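Local coordinates for protein proline-tRNA synthetase class II aaRS (Ybak RNA binding domain plus tRNA synthetase) (Cryptosporidium parvum, PDB 5XIO) that probably joins L-proline to tRNA(Pro) at the expense of ATP, here caught with halofuginone and an ATP analogue bound in its catalytic core, at residues A[408-413]-A[424-429]. Numbering follows the deposited sequence.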
loop_
_atom_site.group_PDB
_atom_site.type_symbol
_atom_site.label_atom_id
_atom_site.label_comp_id
_atom_site.label_asym_id
_atom_site.label_seq_id
_atom_site.Cartn_x
_atom_site.Cartn_y
_atom_site.Cartn_z
ATOM N N ILE A 408 0.227 16.678 -36.351
ATOM C CA ILE A 408 0.141 17.148 -37.730
ATOM C C ILE A 408 -0.627 16.224 -38.644
ATOM O O ILE A 408 -0.313 15.067 -38.805
ATOM C CB ILE A 408 1.533 17.435 -38.282
ATOM C CG1 ILE A 408 2.144 18.620 -37.468
ATOM C CG2 ILE A 408 1.455 17.674 -39.803
ATOM C CD1 ILE A 408 2.995 19.568 -38.290
ATOM N N ARG A 409 -1.667 16.750 -39.258
ATOM C CA ARG A 409 -2.398 15.982 -40.223
ATOM C C ARG A 409 -1.627 15.832 -41.546
ATOM O O ARG A 409 -1.139 16.812 -42.117
ATOM C CB ARG A 409 -3.758 16.583 -40.475
ATOM C CG ARG A 409 -4.583 15.734 -41.443
ATOM C CD ARG A 409 -5.583 16.620 -42.159
ATOM N NE ARG A 409 -6.491 15.828 -42.971
ATOM C CZ ARG A 409 -7.757 16.158 -43.244
ATOM N NH1 ARG A 409 -8.285 17.301 -42.781
ATOM N NH2 ARG A 409 -8.500 15.323 -43.980
ATOM N N VAL A 410 -1.534 14.583 -41.998
ATOM C CA VAL A 410 -0.952 14.184 -43.268
ATOM C C VAL A 410 -1.945 13.261 -43.986
ATOM O O VAL A 410 -2.649 12.483 -43.338
ATOM C CB VAL A 410 0.355 13.433 -43.004
ATOM C CG1 VAL A 410 1.034 13.088 -44.298
ATOM C CG2 VAL A 410 1.296 14.305 -42.221
ATOM N N ASP A 411 -2.038 13.350 -45.305
ATOM C CA ASP A 411 -2.908 12.437 -46.074
ATOM C C ASP A 411 -2.175 11.504 -47.006
ATOM O O ASP A 411 -2.813 10.700 -47.647
ATOM C CB ASP A 411 -3.996 13.198 -46.829
ATOM C CG ASP A 411 -4.755 14.130 -45.909
ATOM O OD1 ASP A 411 -4.221 15.211 -45.633
ATOM O OD2 ASP A 411 -5.851 13.782 -45.412
ATOM N N THR A 412 -0.847 11.598 -47.063
ATOM C CA THR A 412 -0.018 10.628 -47.804
ATOM C C THR A 412 1.370 10.481 -47.191
ATOM O O THR A 412 1.831 11.334 -46.438
ATOM C CB THR A 412 0.272 11.056 -49.257
ATOM O OG1 THR A 412 1.243 12.100 -49.237
ATOM C CG2 THR A 412 -0.958 11.539 -49.969
ATOM N N PHE A 413 2.085 9.460 -47.630
ATOM C CA PHE A 413 3.401 9.180 -47.092
ATOM C C PHE A 413 4.513 10.240 -47.157
ATOM O O PHE A 413 5.445 10.207 -46.325
ATOM C CB PHE A 413 3.947 7.907 -47.690
ATOM C CG PHE A 413 4.893 7.237 -46.771
ATOM C CD1 PHE A 413 4.442 6.797 -45.535
ATOM C CD2 PHE A 413 6.227 7.138 -47.078
ATOM C CE1 PHE A 413 5.293 6.217 -44.639
ATOM C CE2 PHE A 413 7.094 6.549 -46.181
ATOM C CZ PHE A 413 6.625 6.088 -44.962
ATOM N N LYS A 424 7.404 15.212 -34.059
ATOM C CA LYS A 424 5.912 15.256 -33.959
ATOM C C LYS A 424 5.206 13.956 -34.174
ATOM O O LYS A 424 5.809 12.947 -34.511
ATOM C CB LYS A 424 5.261 16.290 -34.910
ATOM C CG LYS A 424 6.117 17.509 -35.112
ATOM C CD LYS A 424 5.439 18.802 -34.777
ATOM C CE LYS A 424 6.505 19.865 -34.732
ATOM N NZ LYS A 424 5.889 21.019 -34.070
ATOM N N MET A 425 3.887 14.004 -33.960
ATOM C CA MET A 425 3.019 12.873 -34.126
ATOM C C MET A 425 2.277 13.154 -35.369
ATOM O O MET A 425 2.190 14.282 -35.774
ATOM C CB MET A 425 2.017 12.802 -33.004
ATOM C CG MET A 425 2.639 12.518 -31.663
ATOM S SD MET A 425 1.539 11.890 -30.379
ATOM C CE MET A 425 0.963 13.439 -29.637
ATOM N N VAL A 426 1.673 12.118 -35.929
ATOM C CA VAL A 426 1.035 12.211 -37.168
ATOM C C VAL A 426 -0.427 11.760 -37.013
ATOM O O VAL A 426 -0.714 10.699 -36.417
ATOM C CB VAL A 426 1.821 11.352 -38.181
ATOM C CG1 VAL A 426 0.924 10.777 -39.257
ATOM C CG2 VAL A 426 2.885 12.178 -38.841
ATOM N N ILE A 427 -1.359 12.540 -37.570
ATOM C CA ILE A 427 -2.704 12.023 -37.690
ATOM C C ILE A 427 -2.984 11.801 -39.168
ATOM O O ILE A 427 -2.715 12.654 -39.973
ATOM C CB ILE A 427 -3.753 12.840 -36.908
ATOM C CG1 ILE A 427 -5.084 12.098 -36.927
ATOM C CG2 ILE A 427 -3.849 14.276 -37.423
ATOM C CD1 ILE A 427 -6.006 12.442 -35.783
ATOM N N ALA A 428 -3.453 10.605 -39.513
ATOM C CA ALA A 428 -3.533 10.187 -40.894
ATOM C C ALA A 428 -4.698 9.184 -41.091
ATOM O O ALA A 428 -4.969 8.370 -40.215
ATOM C CB ALA A 428 -2.202 9.586 -41.327
ATOM N N PRO A 429 -5.400 9.258 -42.233
ATOM C CA PRO A 429 -6.458 8.286 -42.485
ATOM C C PRO A 429 -5.786 6.929 -42.780
ATOM O O PRO A 429 -4.676 6.926 -43.325
ATOM C CB PRO A 429 -7.120 8.839 -43.727
ATOM C CG PRO A 429 -6.032 9.567 -44.465
ATOM C CD PRO A 429 -5.062 10.036 -43.436
#
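I408 and R409 run beside V426 and I427 as a parallel strand pair in the C-terminal zinc-binding domain of this class II synthetase. Helix 416-421 links the two strands, making a beta-alpha-beta unit, and strand 490-495 flanks strand 425-430 on its other edge.

Three backbone hydrogen bonds join the pair. The N-H of I408 reaches O of M425 at 3.2 Å, O of I408 accepts from N of I427 at 3.0 Å, and N of V410 closes on O of I427, also at 3.0 Å. This last donor sits almost straight out from the carbonyl (C=O...N 170°), whereas I427 N approaches I408 O from above its carbonyl plane. CA-H...O contacts support them, among them R409 CA to I427 O. Past the paired residues, CD of the P429 ring rests in van der Waals contact 3.4 Å from V410 O.

Apolar packing occupies both faces. On one, CG2 of V410 meets CG2 of V426; on the other, CG2 of I427 presses against R409 CB at 3.8 Å, while F491 and F472 also pack on I427.

With its side chain extended, R409 reaches D411 in a salt bridge: R409 NE donates to the syn lone pair of D411 OD2 at 3.2 Å, with that oxygen 23° out of the guanidinium plane of R409.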